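Cytochrome c (Pseudomonas aeruginosa, PDB 6RTE) oxidises dihydro-heme d1 in the biosynthesis of heme d1, pairing a heme c domain with an eight-bladed beta-propeller. Local coordinates at residues A[48-53]-A[57-62]; A[66-71]-A[107-112]; A[272-277]-A[315-320]; A[335-340]-A[344-349]; A[408-413]-A[476-481]. All blocks are in the same frame, centred on the assembly; numbering follows the deposited sequence.

Contact 1 of 5, residues A[48-53]-A[57-62]; sequences QACHGA and GGSGPT. With HEC (heme c), chain C.
The His51 ring stands between the heme iron and the loop 57-62. His51 NE2 binds the iron at 2.0 Å. His51 ND1 gives a hydrogen bond to Pro61 O, 2.9 Å away. That bond is nearly straight, at 167°. It lies in the ring plane and uses a lone pair in the carbonyl plane of Pro61. Metal and carbonyl together fix the rotation of the ring. The bond to Pro61 O would also be expected to make the histidine a stronger donor to the iron. Met89 supplies the other axial ligand, through its sulfur. With SG anti to the carbonyl carbon (chi1 -61°), Cys50 directs its sulfur to the heme, where Cys50 SG forms a thioether bond to CAC at 1.8 Å. These are the second cysteine and the histidine of the CxxCH heme-attachment motif of c-type cytochromes, on the short helix 48-51. The loop also holds the end of this helix. Gly60 N donates to Cys50 O at 2.8 Å, and Gly57 N donates to His51 O at 2.7 Å with a more bent angle. Both donors sit above the carbonyl planes. Pro61 lies against the heme, with Pro61 CD 3.4 Å from C3D of the porphyrin. Ser59 OG approaches Cys50 SG at 3.7 Å, beside the thioether.

Contact 2 of 5, residues A[66-71]-A[107-112]; sequences ESLSRL and YLYQAP
Tyr109 and Leu68 make the tight part of this contact. Leu68 CD1 lies over one face of the Tyr109 ring, 4.1 Å from its centroid and offset toward the rim, in a CH-pi contact. Leu68 CB meets the same ring at Tyr109 CE2, 3.7 Å away. Having CG anti to its carbonyl carbon (chi1 -55°), Leu68 sends CD1 on to Leu108 CB, at 4.0 Å. The two side chains of Leu68 and Tyr109 cross at about a right angle. The Leu71 side chain packs more loosely: Leu71 CB, CG and CD2 gather round Tyr109 OH, each near 3.8 Å. It also touches Ala76 and the heme c. Toward the surface, Ser69 and Arg70 point away from helix 98-109 and are exposed. The contact thus joins the end of that helix to the loop before helix 73-82 in the cytochrome c domain. Tyr109 OH donates to Leu71 O at 2.6 Å, from above the carbonyl plane. This bond ties the phenol oxygen to the backbone of a heme-pocket residue, while Leu68 packs on the ring.

Contact 3 of 5, residues A[272-277]-A[315-320]; sequences AVYTAP and DDFSFS
Water 1 is gripped by three groups, and its shortest bond is the one from Tyr274 OH, at 2.5 Å. The water accepts from the phenol. It then donates to Asp316 OD1 at 2.8 Å and to Phe317 O at 2.9 Å. The tyrosine is thereby bridged to the corner where the chain turns at Asp316. The other carboxylate oxygen of Asp316, OD2, is bonded to His357. Apolar contacts hold the rest of the tyrosine. Phe319 turns its edge toward the Tyr274 face in an offset edge-to-face pair, planes at 72°, and Phe319 CE2 comes 3.7 Å from Tyr274 CB. Phe317 is placed differently. Its ring is near parallel to that of Tyr274, at 27°, but slid aside, with Phe317 CD2 3.5 Å from Tyr274 CE1. Phe317 CB adds an off-centre CH-pi contact. The three rings form an aromatic cluster between two neighbouring antiparallel sheets of the propeller. Strand 270-276 is the first strand of one, next to 281-286. Strand 317-319 pairs with 325-330 in the other.

Contact 4 of 5, residues A[335-340]-A[344-349]; sequences GGEVIE and GARVAS
Glu337 has CG anti to its carbonyl carbon (chi1 -61°) and its chain bends at chi2 (-73°), which carries its carboxylate across to Ser349 and Arg346. Ser349 OG donates to Glu337 OE1 at 2.9 Å, from above the carboxylate plane. Arg346 NH2 lies 4.0 Å from Glu337 OE1, a long salt bridge. That oxygen sits at the edge of the guanidinium, whose plane is turned 52° from the carboxylate. On the face of Val338 and Ala348, the CB atoms of these two lie side by side, and Trp390 touches both residues. Val338 CG1 also presses on Val347 CG2 at 3.3 Å, tighter than usual. The backbones run antiparallel. Val338 N donates to Ala348 O at 2.8 Å. Val338 O takes Val347 N at 2.8 Å and, weakly, Ala348 N. At the turn end Glu340 N donates to Ala345 O at 2.9 Å. Two residues, Val347 and Ala348, thus face the single Val338. This is a classic beta bulge in the hairpin 336-340/346-350, at the edge of a propeller-blade sheet.

Contact 5 of 5, residues A[408-413]-A[476-481]; sequences HADSPY and DAHSLE
Two surface turns of neighbouring propeller sheets meet here, one entering strand 413-417 and the other linking strands 470-476 and 482-488. Asp410 and His478 approach each other between them. His478 NE2 donates to Asp410 OD1 at 2.5 Å, but the angle at the hydrogen is only 127°, and the bond is weak. The short distance and bent angle make its geometry doubtful. The oxygen lies at the ring edge, near the ring plane. The carboxylate stands almost perpendicular to the imidazole, at 88°. Asp410 has its CG opposite the backbone N (chi1 178°), which brings OD1 across to the ring. If His478 were protonated, the pair would gain some charge attraction. Each turn is also ordered from within. His408 to Ser411 is a type I beta turn, and His408 ND1 accepts from Asp410 N at 3.1 Å. In the other segment Asp476 OD1 accepts from two backbone donors. His478 N, 3.0 Å from Asp476 OD1, closes an Asx turn, and Ser479 N, 3.2 Å from it, completes an Asx motif. These two bonds set the backbone from which the His478 side chain reaches Asp410. Ser479 OG accepts from Glu481 N at 3.3 Å in an ST turn. Beside the Asp410-His478 pair, Tyr413 CE2 and Leu480 CD2 meet only loosely, 4.5 Å apart. Leu429 touches both residues, and the Tyr413 ring also meets His439.

How the contacts relate
Contacts 1 to 4 are partly buried; contact 5 is at the surface. Contacts 1 and 2 belong to the heme c domain and touch each other, through Thr62 and Ser67. Contact 1 carries covalent and metal bonds to the heme; contact 2 packs a helix end beside it and reaches the same pocket through Leu71. Contacts 3, 4 and 5 lie in the beta-propeller. Contacts 3 and 4 share one sheet, with centres about 14 Å apart. Contact 3, nearest the centre of the chain, is aromatic and joins two sheets, whereas contact 4 is a backbone-bonded hairpin within one. Contact 5, about 46 Å from contact 1 between centres, has only a weak polar pair.

Contact 1 of 5, residues A[48-53]-A[57-62]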
# COMPACT_ATOMS: atom_id res chain seq x y z
N GLN A 48 -10.06 -26.95 4.47
CA GLN A 48 -10.48 -26.19 5.63
C GLN A 48 -9.46 -26.23 6.76
O GLN A 48 -9.43 -25.30 7.59
CB GLN A 48 -11.83 -26.71 6.12
CG GLN A 48 -12.22 -26.22 7.49
CD GLN A 48 -13.71 -26.25 7.71
OE1 GLN A 48 -14.49 -26.35 6.76
NE2 GLN A 48 -14.13 -26.17 8.97
N ALA A 49 -8.63 -27.27 6.82
CA ALA A 49 -7.67 -27.40 7.90
C ALA A 49 -6.79 -26.16 8.01
O ALA A 49 -6.47 -25.71 9.12
CB ALA A 49 -6.80 -28.64 7.69
N CYS A 50 -6.39 -25.60 6.87
CA CYS A 50 -5.46 -24.47 6.83
C CYS A 50 -6.11 -23.17 6.42
O CYS A 50 -5.77 -22.11 6.96
CB CYS A 50 -4.31 -24.77 5.87
SG CYS A 50 -3.30 -26.20 6.29
N HIS A 51 -7.02 -23.20 5.45
CA HIS A 51 -7.69 -21.99 4.99
C HIS A 51 -8.91 -21.65 5.83
O HIS A 51 -9.53 -20.60 5.60
CB HIS A 51 -8.04 -22.13 3.51
CG HIS A 51 -6.84 -22.30 2.64
ND1 HIS A 51 -5.99 -21.26 2.34
CD2 HIS A 51 -6.34 -23.39 2.03
CE1 HIS A 51 -5.02 -21.70 1.57
NE2 HIS A 51 -5.20 -23.00 1.37
N GLY A 52 -9.25 -22.49 6.79
CA GLY A 52 -10.19 -22.14 7.83
C GLY A 52 -11.64 -22.34 7.43
O GLY A 52 -11.99 -22.47 6.25
N ALA A 53 -12.49 -22.37 8.44
CA ALA A 53 -13.93 -22.45 8.22
C ALA A 53 -14.41 -21.20 7.51
O ALA A 53 -14.01 -20.08 7.85
CB ALA A 53 -14.66 -22.63 9.55
N GLY A 57 -9.53 -18.08 6.46
CA GLY A 57 -8.10 -18.17 6.64
C GLY A 57 -7.73 -18.87 7.93
O GLY A 57 -8.55 -19.12 8.81
N GLY A 58 -6.44 -19.20 8.02
CA GLY A 58 -5.84 -19.78 9.21
C GLY A 58 -4.34 -19.95 9.04
O GLY A 58 -3.62 -18.95 8.89
N SER A 59 -3.86 -21.19 9.07
CA SER A 59 -2.50 -21.47 8.61
C SER A 59 -2.28 -20.88 7.22
O SER A 59 -1.24 -20.27 6.95
CB SER A 59 -2.26 -22.98 8.59
OG SER A 59 -1.34 -23.38 7.57
N GLY A 60 -3.26 -21.06 6.33
CA GLY A 60 -3.20 -20.53 5.00
C GLY A 60 -4.07 -19.30 4.84
O GLY A 60 -4.88 -18.96 5.71
N PRO A 61 -3.93 -18.61 3.71
CA PRO A 61 -4.62 -17.33 3.53
C PRO A 61 -6.12 -17.48 3.33
O PRO A 61 -6.66 -18.56 3.05
CB PRO A 61 -3.95 -16.75 2.28
CG PRO A 61 -3.33 -17.89 1.59
CD PRO A 61 -2.91 -18.84 2.67
N THR A 62 -6.78 -16.34 3.45
CA THR A 62 -8.20 -16.23 3.16
C THR A 62 -8.44 -16.48 1.67
O THR A 62 -7.69 -16.01 0.81
CB THR A 62 -8.69 -14.83 3.56
OG1 THR A 62 -8.32 -14.58 4.92
CG2 THR A 62 -10.20 -14.70 3.43
FE HEC C . -3.80 -23.75 0.22
CHA HEC C . -2.22 -20.95 -0.79
CHB HEC C . -6.13 -23.38 -2.29
CHC HEC C . -5.22 -26.82 1.05
CHD HEC C . -1.92 -23.91 3.01
NA HEC C . -4.12 -22.45 -1.26
C1A HEC C . -3.33 -21.35 -1.49
C2A HEC C . -3.85 -20.64 -2.61
C3A HEC C . -4.94 -21.32 -3.03
C4A HEC C . -5.12 -22.44 -2.19
CMA HEC C . -5.81 -20.94 -4.19
CAA HEC C . -3.28 -19.37 -3.21
CBA HEC C . -3.89 -18.17 -2.46
CGA HEC C . -3.37 -16.81 -2.85
O1A HEC C . -3.72 -15.80 -2.18
O2A HEC C . -2.60 -16.66 -3.81
NB HEC C . -5.40 -24.89 -0.50
C1B HEC C . -6.20 -24.55 -1.51
C2B HEC C . -7.18 -25.57 -1.71
C3B HEC C . -6.95 -26.56 -0.79
C4B HEC C . -5.78 -26.09 -0.01
CMB HEC C . -8.26 -25.54 -2.75
CAB HEC C . -7.60 -27.87 -0.54
CBB HEC C . -7.94 -28.54 -1.87
NC HEC C . -3.61 -25.15 1.75
C1C HEC C . -4.27 -26.32 1.92
C2C HEC C . -3.81 -26.93 3.11
C3C HEC C . -2.85 -26.10 3.68
C4C HEC C . -2.75 -24.97 2.81
CMC HEC C . -4.32 -28.24 3.62
CAC HEC C . -2.06 -26.19 4.92
CBC HEC C . -1.00 -27.27 5.09
ND HEC C . -2.40 -22.69 0.94
C1D HEC C . -1.74 -22.89 2.08
C2D HEC C . -0.73 -21.85 2.29
C3D HEC C . -0.80 -21.03 1.24
C4D HEC C . -1.87 -21.57 0.40
CMD HEC C . 0.22 -21.73 3.45
CAD HEC C . 0.03 -19.79 1.00
CBD HEC C . 1.34 -20.13 0.27
CGD HEC C . 2.19 -18.92 -0.00
O1D HEC C . 2.97 -18.51 0.88
O2D HEC C . 2.15 -18.32 -1.09

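Contact 2 of 5, residues A[66-71]-A[107-112]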
# COMPACT_ATOMS: atom_id res chain seq x y z
N GLU A 66 -13.02 -11.85 -2.98
CA GLU A 66 -12.25 -10.63 -2.81
C GLU A 66 -10.77 -10.94 -2.58
O GLU A 66 -9.90 -10.24 -3.10
CB GLU A 66 -12.79 -9.81 -1.62
CG GLU A 66 -14.18 -9.22 -1.82
CD GLU A 66 -15.32 -10.19 -1.48
OE1 GLU A 66 -15.09 -11.42 -1.34
OE2 GLU A 66 -16.46 -9.71 -1.35
N SER A 67 -10.48 -11.98 -1.79
CA SER A 67 -9.10 -12.32 -1.47
C SER A 67 -8.31 -12.68 -2.72
O SER A 67 -7.09 -12.46 -2.77
CB SER A 67 -9.07 -13.49 -0.49
OG SER A 67 -10.05 -13.33 0.51
N LEU A 68 -8.99 -13.25 -3.72
CA LEU A 68 -8.37 -13.79 -4.92
C LEU A 68 -8.50 -12.86 -6.12
O LEU A 68 -8.29 -13.29 -7.26
CB LEU A 68 -8.98 -15.16 -5.25
CG LEU A 68 -8.90 -16.17 -4.10
CD1 LEU A 68 -9.59 -17.49 -4.46
CD2 LEU A 68 -7.46 -16.41 -3.68
N SER A 69 -8.82 -11.59 -5.88
CA SER A 69 -9.02 -10.62 -6.96
C SER A 69 -7.81 -10.47 -7.86
O SER A 69 -7.95 -10.06 -9.02
CB SER A 69 -9.39 -9.25 -6.37
OG SER A 69 -8.30 -8.69 -5.64
N ARG A 70 -6.62 -10.80 -7.37
CA ARG A 70 -5.41 -10.71 -8.17
C ARG A 70 -4.95 -12.06 -8.71
O ARG A 70 -3.92 -12.11 -9.39
CB ARG A 70 -4.27 -10.09 -7.35
CG ARG A 70 -4.07 -8.60 -7.57
CD ARG A 70 -4.98 -7.77 -6.69
NE ARG A 70 -4.29 -6.58 -6.19
CZ ARG A 70 -4.79 -5.75 -5.27
NH1 ARG A 70 -5.98 -5.98 -4.74
NH2 ARG A 70 -4.09 -4.70 -4.88
N LEU A 71 -5.68 -13.13 -8.44
CA LEU A 71 -5.31 -14.48 -8.84
C LEU A 71 -6.36 -14.99 -9.81
O LEU A 71 -7.52 -15.17 -9.43
CB LEU A 71 -5.20 -15.39 -7.61
CG LEU A 71 -4.72 -16.83 -7.85
CD1 LEU A 71 -3.23 -16.85 -8.22
CD2 LEU A 71 -5.00 -17.68 -6.62
N TYR A 107 -15.94 -23.12 -6.53
CA TYR A 107 -16.37 -22.80 -5.17
C TYR A 107 -15.61 -21.61 -4.59
O TYR A 107 -16.20 -20.76 -3.90
CB TYR A 107 -16.19 -24.04 -4.28
CG TYR A 107 -16.50 -23.84 -2.82
CD1 TYR A 107 -17.80 -23.69 -2.37
CD2 TYR A 107 -15.48 -23.82 -1.87
CE1 TYR A 107 -18.08 -23.52 -1.02
CE2 TYR A 107 -15.74 -23.65 -0.52
CZ TYR A 107 -17.05 -23.50 -0.10
OH TYR A 107 -17.32 -23.33 1.23
N LEU A 108 -14.30 -21.52 -4.85
CA LEU A 108 -13.52 -20.44 -4.26
C LEU A 108 -13.93 -19.09 -4.82
O LEU A 108 -13.93 -18.09 -4.10
CB LEU A 108 -12.02 -20.66 -4.50
CG LEU A 108 -11.32 -21.85 -3.83
CD1 LEU A 108 -9.82 -21.69 -3.97
CD2 LEU A 108 -11.71 -21.97 -2.38
N TYR A 109 -14.27 -19.03 -6.11
CA TYR A 109 -14.61 -17.76 -6.74
C TYR A 109 -16.10 -17.45 -6.67
O TYR A 109 -16.49 -16.32 -7.00
CB TYR A 109 -14.10 -17.76 -8.18
CG TYR A 109 -12.59 -17.64 -8.23
CD1 TYR A 109 -11.78 -18.75 -8.09
CD2 TYR A 109 -11.98 -16.40 -8.37
CE1 TYR A 109 -10.40 -18.65 -8.11
CE2 TYR A 109 -10.59 -16.28 -8.39
CZ TYR A 109 -9.81 -17.41 -8.25
OH TYR A 109 -8.43 -17.32 -8.28
N GLN A 110 -16.92 -18.38 -6.22
CA GLN A 110 -18.35 -18.14 -6.10
C GLN A 110 -18.64 -17.32 -4.85
O GLN A 110 -18.10 -17.61 -3.78
CB GLN A 110 -19.11 -19.47 -6.07
CG GLN A 110 -20.59 -19.36 -5.73
CD GLN A 110 -21.38 -18.57 -6.76
OE1 GLN A 110 -21.30 -18.84 -7.96
NE2 GLN A 110 -22.15 -17.60 -6.29
N ALA A 111 -19.48 -16.30 -4.99
CA ALA A 111 -19.88 -15.53 -3.82
C ALA A 111 -20.67 -16.41 -2.86
O ALA A 111 -21.48 -17.24 -3.30
CB ALA A 111 -20.74 -14.33 -4.24
N PRO A 112 -20.45 -16.30 -1.56
CA PRO A 112 -21.19 -17.14 -0.60
C PRO A 112 -22.65 -16.73 -0.55
O PRO A 112 -23.01 -15.62 -0.96
CB PRO A 112 -20.47 -16.88 0.73
CG PRO A 112 -19.80 -15.56 0.56
CD PRO A 112 -19.50 -15.39 -0.89

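Contact 3 of 5, residues A[272-277]-A[315-320]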
# COMPACT_ATOMS: atom_id res chain seq x y z
N ALA A 272 -9.47 3.71 0.07
CA ALA A 272 -8.20 4.03 0.73
C ALA A 272 -8.44 5.07 1.81
O ALA A 272 -9.35 5.91 1.70
CB ALA A 272 -7.17 4.54 -0.28
N VAL A 273 -7.60 5.02 2.86
CA VAL A 273 -7.59 6.01 3.93
C VAL A 273 -6.27 6.76 3.88
O VAL A 273 -5.23 6.19 3.53
CB VAL A 273 -7.81 5.37 5.32
CG1 VAL A 273 -9.19 4.69 5.37
CG2 VAL A 273 -6.72 4.34 5.65
N TYR A 274 -6.31 8.05 4.20
CA TYR A 274 -5.14 8.91 4.18
C TYR A 274 -5.16 9.83 5.39
O TYR A 274 -6.22 10.14 5.94
CB TYR A 274 -5.08 9.78 2.91
CG TYR A 274 -5.34 9.05 1.61
CD1 TYR A 274 -6.64 8.90 1.12
CD2 TYR A 274 -4.30 8.52 0.87
CE1 TYR A 274 -6.89 8.23 -0.08
CE2 TYR A 274 -4.54 7.84 -0.33
CZ TYR A 274 -5.83 7.71 -0.80
OH TYR A 274 -6.07 7.05 -1.99
N THR A 275 -3.98 10.29 5.79
CA THR A 275 -3.83 11.31 6.83
C THR A 275 -3.52 12.65 6.18
O THR A 275 -2.73 12.72 5.24
CB THR A 275 -2.72 10.92 7.80
OG1 THR A 275 -3.02 9.64 8.37
CG2 THR A 275 -2.55 11.99 8.95
N ALA A 276 -4.15 13.70 6.70
CA ALA A 276 -3.92 15.08 6.25
C ALA A 276 -3.40 15.87 7.45
O ALA A 276 -4.19 16.47 8.20
CB ALA A 276 -5.19 15.70 5.69
N PRO A 277 -2.09 15.91 7.66
CA PRO A 277 -1.56 16.37 8.96
C PRO A 277 -1.95 17.81 9.29
O PRO A 277 -2.34 18.08 10.43
CB PRO A 277 -0.04 16.21 8.80
CG PRO A 277 0.09 15.06 7.84
CD PRO A 277 -1.04 15.26 6.86
N ASP A 315 -11.55 8.07 -6.27
CA ASP A 315 -10.58 7.44 -5.38
C ASP A 315 -9.18 7.76 -5.90
O ASP A 315 -8.99 8.62 -6.77
CB ASP A 315 -10.84 5.93 -5.27
CG ASP A 315 -10.58 5.19 -6.56
OD1 ASP A 315 -10.80 5.78 -7.63
OD2 ASP A 315 -10.16 4.02 -6.49
N ASP A 316 -8.18 7.08 -5.34
CA ASP A 316 -6.77 7.34 -5.64
C ASP A 316 -6.46 8.84 -5.48
O ASP A 316 -6.07 9.53 -6.43
CB ASP A 316 -6.42 6.85 -7.05
CG ASP A 316 -4.94 6.48 -7.18
OD1 ASP A 316 -4.29 6.25 -6.14
OD2 ASP A 316 -4.44 6.43 -8.32
N PHE A 317 -6.63 9.31 -4.25
CA PHE A 317 -6.40 10.72 -3.94
C PHE A 317 -4.91 11.05 -3.98
O PHE A 317 -4.07 10.25 -3.56
CB PHE A 317 -6.92 11.07 -2.53
CG PHE A 317 -8.38 10.82 -2.30
CD1 PHE A 317 -9.26 10.54 -3.33
CD2 PHE A 317 -8.89 10.90 -1.02
CE1 PHE A 317 -10.61 10.33 -3.06
CE2 PHE A 317 -10.22 10.70 -0.75
CZ PHE A 317 -11.09 10.42 -1.78
N SER A 318 -4.59 12.24 -4.48
CA SER A 318 -3.35 12.93 -4.16
C SER A 318 -3.69 14.27 -3.51
O SER A 318 -4.73 14.87 -3.81
CB SER A 318 -2.49 13.16 -5.40
OG SER A 318 -1.43 14.06 -5.11
N PHE A 319 -2.81 14.74 -2.63
CA PHE A 319 -3.02 16.00 -1.93
C PHE A 319 -2.01 17.04 -2.39
O PHE A 319 -0.83 16.74 -2.59
CB PHE A 319 -2.91 15.81 -0.41
CG PHE A 319 -3.99 14.94 0.16
CD1 PHE A 319 -5.20 15.48 0.54
CD2 PHE A 319 -3.80 13.58 0.29
CE1 PHE A 319 -6.20 14.68 1.06
CE2 PHE A 319 -4.80 12.76 0.80
CZ PHE A 319 -6.00 13.32 1.18
N SER A 320 -2.48 18.28 -2.56
CA SER A 320 -1.59 19.39 -2.80
C SER A 320 -0.68 19.56 -1.58
O SER A 320 -1.00 19.09 -0.48
CB SER A 320 -2.37 20.67 -3.08
OG SER A 320 -3.34 20.93 -2.07
O HOH W 1 -4.16 7.37 -3.53

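Contact 4 of 5, residues A[335-340]-A[344-349]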
# COMPACT_ATOMS: atom_id res chain seq x y z
N GLY A 335 -10.64 11.09 -15.87
CA GLY A 335 -9.50 11.97 -15.75
C GLY A 335 -9.26 12.43 -14.33
O GLY A 335 -9.64 11.75 -13.37
N GLY A 336 -8.64 13.60 -14.18
CA GLY A 336 -8.31 14.15 -12.87
C GLY A 336 -9.31 15.21 -12.46
O GLY A 336 -9.73 16.04 -13.27
N GLU A 337 -9.69 15.17 -11.18
CA GLU A 337 -10.65 16.11 -10.60
C GLU A 337 -10.01 16.78 -9.40
O GLU A 337 -9.54 16.10 -8.48
CB GLU A 337 -11.94 15.39 -10.18
CG GLU A 337 -12.68 14.72 -11.32
CD GLU A 337 -13.39 15.71 -12.23
OE1 GLU A 337 -13.79 16.79 -11.75
OE2 GLU A 337 -13.53 15.42 -13.44
N VAL A 338 -9.98 18.11 -9.41
CA VAL A 338 -9.44 18.90 -8.31
C VAL A 338 -10.59 19.38 -7.45
O VAL A 338 -11.44 20.16 -7.90
CB VAL A 338 -8.60 20.08 -8.82
CG1 VAL A 338 -8.00 20.85 -7.63
CG2 VAL A 338 -7.50 19.60 -9.75
N ILE A 339 -10.62 18.93 -6.20
CA ILE A 339 -11.64 19.32 -5.23
C ILE A 339 -10.97 20.12 -4.12
O ILE A 339 -9.84 19.80 -3.71
CB ILE A 339 -12.35 18.08 -4.64
CG1 ILE A 339 -13.28 17.46 -5.69
CG2 ILE A 339 -13.11 18.46 -3.37
CD1 ILE A 339 -13.95 16.18 -5.24
N GLU A 340 -11.65 21.15 -3.65
CA GLU A 340 -11.24 21.86 -2.44
C GLU A 340 -11.81 21.13 -1.23
O GLU A 340 -13.00 20.78 -1.23
CB GLU A 340 -11.69 23.31 -2.47
CG GLU A 340 -11.14 24.13 -1.33
CD GLU A 340 -11.35 25.61 -1.51
OE1 GLU A 340 -12.04 26.00 -2.47
OE2 GLU A 340 -10.82 26.38 -0.68
N GLY A 344 -15.57 21.25 -0.38
CA GLY A 344 -15.86 20.15 -1.27
C GLY A 344 -16.13 20.56 -2.70
O GLY A 344 -16.52 19.70 -3.51
N ALA A 345 -15.93 21.83 -3.05
CA ALA A 345 -16.25 22.30 -4.39
C ALA A 345 -15.25 21.79 -5.41
O ALA A 345 -14.04 21.74 -5.16
CB ALA A 345 -16.29 23.83 -4.40
N ARG A 346 -15.76 21.41 -6.58
CA ARG A 346 -14.92 20.98 -7.70
C ARG A 346 -14.38 22.21 -8.40
O ARG A 346 -15.12 22.94 -9.07
CB ARG A 346 -15.73 20.09 -8.64
CG ARG A 346 -14.99 19.65 -9.90
CD ARG A 346 -15.79 18.62 -10.70
NE ARG A 346 -17.20 18.99 -10.86
CZ ARG A 346 -18.08 18.31 -11.60
NH1 ARG A 346 -19.34 18.72 -11.69
NH2 ARG A 346 -17.69 17.22 -12.26
N VAL A 347 -13.07 22.46 -8.26
CA VAL A 347 -12.48 23.70 -8.75
C VAL A 347 -11.84 23.56 -10.13
O VAL A 347 -11.67 24.57 -10.83
CB VAL A 347 -11.43 24.25 -7.75
CG1 VAL A 347 -12.08 24.52 -6.40
CG2 VAL A 347 -10.27 23.28 -7.61
N ALA A 348 -11.48 22.35 -10.55
CA ALA A 348 -10.88 22.20 -11.86
C ALA A 348 -10.86 20.73 -12.26
O ALA A 348 -10.77 19.84 -11.41
CB ALA A 348 -9.45 22.76 -11.89
N SER A 349 -10.95 20.49 -13.57
CA SER A 349 -10.86 19.17 -14.15
C SER A 349 -9.64 19.10 -15.06
O SER A 349 -9.37 20.04 -15.81
CB SER A 349 -12.12 18.80 -14.94
OG SER A 349 -13.20 18.52 -14.06

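Contact 5 of 5, residues A[408-413]-A[476-481]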
# COMPACT_ATOMS: atom_id res chain seq x y z
N HIS A 408 13.54 13.65 -4.00
CA HIS A 408 14.12 14.11 -2.75
C HIS A 408 14.57 15.55 -2.95
O HIS A 408 14.93 15.94 -4.07
CB HIS A 408 15.31 13.23 -2.33
CG HIS A 408 15.73 13.40 -0.90
ND1 HIS A 408 16.63 14.36 -0.49
CD2 HIS A 408 15.40 12.71 0.22
CE1 HIS A 408 16.82 14.27 0.81
NE2 HIS A 408 16.09 13.27 1.27
N ALA A 409 14.52 16.34 -1.87
CA ALA A 409 14.95 17.73 -1.95
C ALA A 409 16.37 17.84 -2.49
O ALA A 409 16.69 18.79 -3.22
CB ALA A 409 14.85 18.39 -0.58
N ASP A 410 17.22 16.86 -2.17
CA ASP A 410 18.62 16.85 -2.59
C ASP A 410 18.82 16.27 -3.98
O ASP A 410 19.94 16.31 -4.49
CB ASP A 410 19.44 16.07 -1.55
CG ASP A 410 20.91 15.94 -1.91
OD1 ASP A 410 21.28 14.95 -2.59
OD2 ASP A 410 21.70 16.83 -1.53
N SER A 411 17.77 15.75 -4.62
CA SER A 411 17.94 15.17 -5.95
C SER A 411 17.41 16.11 -7.03
O SER A 411 16.36 16.74 -6.84
CB SER A 411 17.23 13.83 -6.07
OG SER A 411 17.47 13.25 -7.34
N PRO A 412 18.07 16.23 -8.17
CA PRO A 412 17.53 17.04 -9.27
C PRO A 412 16.62 16.30 -10.23
O PRO A 412 16.21 16.88 -11.23
CB PRO A 412 18.81 17.50 -10.00
CG PRO A 412 19.75 16.36 -9.82
CD PRO A 412 19.42 15.71 -8.49
N TYR A 413 16.28 15.04 -9.94
CA TYR A 413 15.46 14.23 -10.83
C TYR A 413 14.25 13.68 -10.09
O TYR A 413 14.28 13.49 -8.87
CB TYR A 413 16.24 13.05 -11.43
CG TYR A 413 17.66 13.36 -11.84
CD1 TYR A 413 17.93 14.02 -13.03
CD2 TYR A 413 18.73 12.98 -11.04
CE1 TYR A 413 19.23 14.31 -13.41
CE2 TYR A 413 20.03 13.25 -11.42
CZ TYR A 413 20.28 13.92 -12.60
OH TYR A 413 21.58 14.20 -12.98
N ASP A 476 24.40 5.45 -5.75
CA ASP A 476 24.77 6.82 -5.40
C ASP A 476 23.87 7.77 -6.18
O ASP A 476 23.87 7.76 -7.42
CB ASP A 476 26.25 7.06 -5.72
CG ASP A 476 26.75 8.40 -5.21
OD1 ASP A 476 26.03 9.42 -5.37
OD2 ASP A 476 27.86 8.44 -4.65
N ALA A 477 23.10 8.59 -5.46
CA ALA A 477 22.05 9.38 -6.09
C ALA A 477 22.58 10.49 -6.99
O ALA A 477 21.83 10.98 -7.84
CB ALA A 477 21.13 9.98 -5.03
N HIS A 478 23.84 10.89 -6.82
CA HIS A 478 24.43 11.94 -7.65
C HIS A 478 25.32 11.37 -8.75
O HIS A 478 25.15 11.71 -9.93
CB HIS A 478 25.22 12.91 -6.78
CG HIS A 478 24.36 13.65 -5.79
ND1 HIS A 478 23.56 14.71 -6.14
CD2 HIS A 478 24.17 13.46 -4.46
CE1 HIS A 478 22.92 15.15 -5.08
NE2 HIS A 478 23.27 14.41 -4.04
N SER A 479 26.27 10.50 -8.40
CA SER A 479 27.08 9.83 -9.41
C SER A 479 26.24 8.86 -10.24
O SER A 479 26.54 8.64 -11.42
CB SER A 479 28.24 9.09 -8.75
OG SER A 479 27.84 7.81 -8.31
N LEU A 480 25.21 8.27 -9.63
CA LEU A 480 24.28 7.35 -10.29
C LEU A 480 24.88 5.97 -10.52
O LEU A 480 24.38 5.22 -11.36
CB LEU A 480 23.77 7.91 -11.62
CG LEU A 480 23.14 9.30 -11.59
CD1 LEU A 480 22.32 9.54 -12.85
CD2 LEU A 480 22.30 9.52 -10.34
N GLU A 481 25.92 5.60 -9.78
CA GLU A 481 26.57 4.30 -9.94
C GLU A 481 26.09 3.34 -8.87
O GLU A 481 25.79 3.73 -7.74
CB GLU A 481 28.09 4.45 -9.86
CG GLU A 481 28.69 5.54 -10.75
CD GLU A 481 29.06 5.05 -12.15
OE1 GLU A 481 28.90 3.85 -12.44
OE2 GLU A 481 29.52 5.89 -12.96